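Type III secretion T3S chaperone (Chlamydia trachomatis, PDB 3K29) is a putative YscO homolog, a coiled-coil protein that probably works as a chaperone in type III secretion and can bind copies of itself. Local coordinates at residues 105-108 with 109-112; 90-93 with 94-98. All blocks are in the same frame, centred on the assembly; numbering follows the deposited sequence.

In the fold
Both contacts lie on the long helix 70-160. Contact 2 (residues 90-98) comes first along the chain and contact 1 (residues 105-112) follows. Their centres are about 22 Å apart and their nearest atoms about 7 Å, so they do not touch. The centre of contact 1 lies about 5 Å from the centre of the chain, that of contact 2 about 24 Å. Helix 8-66 packs beside both, as in an elongated antiparallel helical hairpin; this is consistent with the coiled coil predicted for residues 18-52. Each contact pairs an acidic with a basic side chain within one helix, while other residues of the same segments face helix 8-66. In contact 2 the split is less clean, because Glu90 both pairs with Lys93 and touches helix 8-66.

Contact 1 of 2, residues 105-108 with 109-112; sequences SKEL and ERAE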
loop_
_atom_site.group_PDB
_atom_site.type_symbol
_atom_site.label_atom_id
_atom_site.label_comp_id
_atom_site.label_asym_id
_atom_site.label_seq_id
_atom_site.Cartn_x
_atom_site.Cartn_y
_atom_site.Cartn_z
ATOM N N SER A 105 -1.999 -8.788 0.475
ATOM C CA SER A 105 -0.803 -8.450 -0.271
ATOM C C SER A 105 -1.187 -7.703 -1.560
ATOM O O SER A 105 -0.642 -6.637 -1.863
ATOM C CB SER A 105 -0.074 -9.748 -0.589
ATOM O OG SER A 105 1.284 -9.494 -0.796
ATOM N N LYS A 106 -2.137 -8.257 -2.309
ATOM C CA LYS A 106 -2.704 -7.572 -3.463
ATOM C C LYS A 106 -3.378 -6.230 -3.128
ATOM O O LYS A 106 -3.204 -5.247 -3.840
ATOM C CB LYS A 106 -3.691 -8.487 -4.154
ATOM C CG LYS A 106 -3.065 -9.683 -4.834
ATOM C CD LYS A 106 -4.142 -10.367 -5.658
ATOM C CE LYS A 106 -3.614 -11.572 -6.360
ATOM N NZ LYS A 106 -4.397 -11.764 -7.624
ATOM N N GLU A 107 -4.150 -6.196 -2.043
ATOM C CA GLU A 107 -4.696 -4.919 -1.540
ATOM C C GLU A 107 -3.647 -3.843 -1.274
ATOM O O GLU A 107 -3.858 -2.694 -1.632
ATOM C CB GLU A 107 -5.588 -5.131 -0.314
ATOM C CG GLU A 107 -6.970 -5.534 -0.683
ATOM C CD GLU A 107 -7.662 -4.453 -1.479
ATOM O OE1 GLU A 107 -7.844 -4.623 -2.706
ATOM O OE2 GLU A 107 -7.990 -3.411 -0.875
ATOM N N LEU A 108 -2.517 -4.212 -0.680
ATOM C CA LEU A 108 -1.380 -3.300 -0.572
ATOM C C LEU A 108 -0.824 -2.814 -1.914
ATOM O O LEU A 108 -0.576 -1.621 -2.058
ATOM C CB LEU A 108 -0.234 -3.911 0.248
ATOM C CG LEU A 108 1.044 -3.100 0.436
ATOM C CD1 LEU A 108 0.780 -1.686 0.990
ATOM C CD2 LEU A 108 1.991 -3.823 1.373
ATOM N N GLU A 109 -0.607 -3.728 -2.862
ATOM C CA GLU A 109 -0.100 -3.371 -4.185
ATOM C C GLU A 109 -1.059 -2.359 -4.822
ATOM O O GLU A 109 -0.617 -1.369 -5.405
ATOM C CB GLU A 109 0.042 -4.624 -5.069
ATOM C CG GLU A 109 0.991 -5.683 -4.520
ATOM C CD GLU A 109 0.991 -7.000 -5.320
ATOM O OE1 GLU A 109 0.460 -7.059 -6.446
ATOM O OE2 GLU A 109 1.537 -7.986 -4.814
ATOM N N ARG A 110 -2.362 -2.622 -4.708
ATOM C CA ARG A 110 -3.388 -1.759 -5.271
ATOM C C ARG A 110 -3.381 -0.347 -4.632
ATOM O O ARG A 110 -3.501 0.652 -5.331
ATOM C CB ARG A 110 -4.753 -2.399 -5.107
ATOM C CG ARG A 110 -4.953 -3.658 -5.947
ATOM C CD ARG A 110 -6.333 -4.190 -5.737
ATOM N NE ARG A 110 -6.488 -5.494 -6.352
ATOM C CZ ARG A 110 -6.710 -6.620 -5.679
ATOM N NH1 ARG A 110 -6.842 -6.609 -4.358
ATOM N NH2 ARG A 110 -6.818 -7.772 -6.335
ATOM N N ALA A 111 -3.191 -0.282 -3.321
ATOM C CA ALA A 111 -3.132 1.000 -2.617
ATOM C C ALA A 111 -1.943 1.833 -3.038
ATOM O O ALA A 111 -2.063 3.059 -3.139
ATOM C CB ALA A 111 -3.142 0.806 -1.089
ATOM N N GLU A 112 -0.795 1.186 -3.270
ATOM C CA GLU A 112 0.402 1.888 -3.736
ATOM C C GLU A 112 0.291 2.404 -5.180
ATOM O O GLU A 112 0.785 3.509 -5.470
ATOM C CB GLU A 112 1.643 1.004 -3.580
ATOM C CG GLU A 112 1.676 0.364 -2.217
ATOM C CD GLU A 112 3.049 -0.031 -1.801
ATOM O OE1 GLU A 112 3.612 0.686 -0.936
ATOM O OE2 GLU A 112 3.568 -1.050 -2.332
#
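Arg110 lays its guanidinium over the aliphatic start of Lys106. Lys106 CB lies over one face of the group, 3.7 Å from Arg110 NH1. Lys106 CD comes within 3.8 Å of Arg110 NH2. The Arg110 chain runs extended from CG to NE, back along the helix toward the preceding turn. There Glu107 OE1 meets the edge, somewhat tilted from the guanidinium plane. It accepts a hydrogen bond from Arg110 NH1 at 2.8 Å on its anti lone pair, as part of a salt bridge. The bond is bent, with an N-H...O angle of 140°, and the carboxylate and guanidinium planes are 37° apart. Glu107 reaches this point because its chain bends at chi2 (-63°). On another side of the helix, Leu108 CD1 rests 3.9 Å from Glu112 CG. The same CG stands 3.0 Å from Leu108 O. That oxygen accepts the backbone bond from Glu112 N at 3.1 Å. Glu109, Arg110 and Ala111 donate the usual i to i-4 helical bonds to Ser105, Lys106 and Glu107. Leu108 also packs on Arg29 and Leu32 of helix 8-66, and Ala111 on Lys28. The charged i to i+3 pair lies apart from the buried Leu108 and Ala111, consistent with an amphipathic helix in an antiparallel helical hairpin.

Contact 2 of 2, residues 90-93 with 94-98; sequences EEEK and VNKQK
The Glu92 carboxylate is met from above its plane by Lys96 NZ, 53° out of it, and Glu90 OE2 is also met from above its carboxylate plane, by Lys93 NZ. The Asn95 amide lies against the preceding turn, its CG 3.2 Å from Glu91 O. These groups belong to the long helix 70-160 of a helical hairpin, which packs against helix 8-66, probably as a coiled coil. Lys96 NZ makes a salt bridge to Glu92 OE2 at 2.7 Å, an i to i+4 pair. The two side chains come together at their ends: Glu92 CG is anti to its own N (chi1 -170°) and its chain then bends at chi2; that of Lys96 bends at chi2 and chi4. Glu90 OE2 and Lys93 NZ form an i to i+3 salt bridge at 2.8 Å. Glu91 turns its acid to Arg46 of helix 8-66. Gln97 is buried; its OE1 bonds to Asn100 ND2 of its own helix and its NE2 to Glu35 OE1 of helix 8-66. Thus some polar ends tie the helix to its partner while Glu92 and Lys96 pair within it. Val94 is buried too, its CG2 3.5 Å from Glu90 O. Main-chain bonds hold successive turns together. One of them, from Lys96 N to Glu92 O at 2.9 Å, is nearly straight, with an N-H...O angle of 170°.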
loop_
_atom_site.group_PDB
_atom_site.type_symbol
_atom_site.label_atom_id
_atom_site.label_comp_id
_atom_site.label_asym_id
_atom_site.label_seq_id
_atom_site.Cartn_x
_atom_site.Cartn_y
_atom_site.Cartn_z
ATOM N N GLU A 90 -4.398 -29.470 9.597
ATOM C CA GLU A 90 -3.629 -28.268 9.909
ATOM C C GLU A 90 -3.055 -27.641 8.646
ATOM O O GLU A 90 -3.049 -26.420 8.550
ATOM C CB GLU A 90 -2.462 -28.574 10.866
ATOM C CG GLU A 90 -2.922 -28.978 12.243
ATOM C CD GLU A 90 -3.706 -27.901 12.929
ATOM O OE1 GLU A 90 -3.430 -26.711 12.701
ATOM O OE2 GLU A 90 -4.606 -28.235 13.715
ATOM N N GLU A 91 -2.539 -28.455 7.716
ATOM C CA GLU A 91 -2.044 -27.946 6.438
ATOM C C GLU A 91 -3.137 -27.211 5.650
ATOM O O GLU A 91 -2.854 -26.240 4.956
ATOM C CB GLU A 91 -1.498 -29.055 5.532
ATOM C CG GLU A 91 -0.395 -29.912 6.135
ATOM C CD GLU A 91 0.980 -29.220 6.169
ATOM O OE1 GLU A 91 1.103 -28.007 5.822
ATOM O OE2 GLU A 91 1.947 -29.922 6.549
ATOM N N GLU A 92 -4.364 -27.725 5.703
ATOM C CA GLU A 92 -5.483 -27.001 5.124
ATOM C C GLU A 92 -5.674 -25.617 5.784
ATOM O O GLU A 92 -5.779 -24.605 5.068
ATOM C CB GLU A 92 -6.776 -27.847 5.141
ATOM C CG GLU A 92 -7.905 -27.200 4.325
ATOM C CD GLU A 92 -7.411 -26.751 2.931
ATOM O OE1 GLU A 92 -6.938 -27.646 2.175
ATOM O OE2 GLU A 92 -7.466 -25.518 2.595
ATOM N N LYS A 93 -5.703 -25.571 7.120
ATOM C CA LYS A 93 -5.765 -24.308 7.836
ATOM C C LYS A 93 -4.669 -23.316 7.426
ATOM O O LYS A 93 -4.956 -22.101 7.318
ATOM C CB LYS A 93 -5.692 -24.513 9.340
ATOM C CG LYS A 93 -6.997 -24.906 9.974
ATOM C CD LYS A 93 -6.762 -25.030 11.504
ATOM C CE LYS A 93 -7.445 -26.252 12.056
ATOM N NZ LYS A 93 -6.935 -26.684 13.407
ATOM N N VAL A 94 -3.434 -23.828 7.236
ATOM C CA VAL A 94 -2.318 -23.035 6.766
ATOM C C VAL A 94 -2.617 -22.501 5.349
ATOM O O VAL A 94 -2.381 -21.329 5.072
ATOM C CB VAL A 94 -0.987 -23.825 6.807
ATOM C CG1 VAL A 94 0.127 -23.141 5.950
ATOM C CG2 VAL A 94 -0.533 -24.001 8.239
ATOM N N ASN A 95 -3.107 -23.360 4.464
ATOM C CA ASN A 95 -3.411 -22.952 3.105
ATOM C C ASN A 95 -4.550 -21.922 2.955
ATOM O O ASN A 95 -4.465 -21.036 2.102
ATOM C CB ASN A 95 -3.664 -24.155 2.234
ATOM C CG ASN A 95 -2.415 -24.982 2.024
ATOM O OD1 ASN A 95 -1.286 -24.493 2.164
ATOM N ND2 ASN A 95 -2.614 -26.254 1.672
ATOM N N LYS A 96 -5.593 -22.041 3.769
ATOM C CA LYS A 96 -6.608 -20.977 3.883
ATOM C C LYS A 96 -5.970 -19.640 4.270
ATOM O O LYS A 96 -6.235 -18.595 3.648
ATOM C CB LYS A 96 -7.613 -21.326 4.979
ATOM C CG LYS A 96 -8.918 -21.920 4.496
ATOM C CD LYS A 96 -8.694 -23.046 3.546
ATOM C CE LYS A 96 -10.017 -23.443 2.885
ATOM N NZ LYS A 96 -10.113 -24.936 2.952
ATOM N N GLN A 97 -5.141 -19.663 5.311
ATOM C CA GLN A 97 -4.565 -18.417 5.780
ATOM C C GLN A 97 -3.658 -17.777 4.724
ATOM O O GLN A 97 -3.618 -16.547 4.582
ATOM C CB GLN A 97 -3.840 -18.601 7.135
ATOM C CG GLN A 97 -3.374 -17.311 7.827
ATOM C CD GLN A 97 -4.396 -16.194 7.798
ATOM O OE1 GLN A 97 -5.613 -16.412 7.907
ATOM N NE2 GLN A 97 -3.892 -14.953 7.683
ATOM N N LYS A 98 -2.959 -18.612 3.971
ATOM C CA LYS A 98 -2.192 -18.156 2.820
ATOM C C LYS A 98 -3.026 -17.350 1.874
ATOM O O LYS A 98 -2.536 -16.358 1.337
ATOM C CB LYS A 98 -1.476 -19.306 2.089
ATOM C CG LYS A 98 -0.284 -19.772 2.942
ATOM C CD LYS A 98 0.691 -20.699 2.273
ATOM C CE LYS A 98 1.799 -20.901 3.294
ATOM N NZ LYS A 98 3.074 -21.444 2.739
#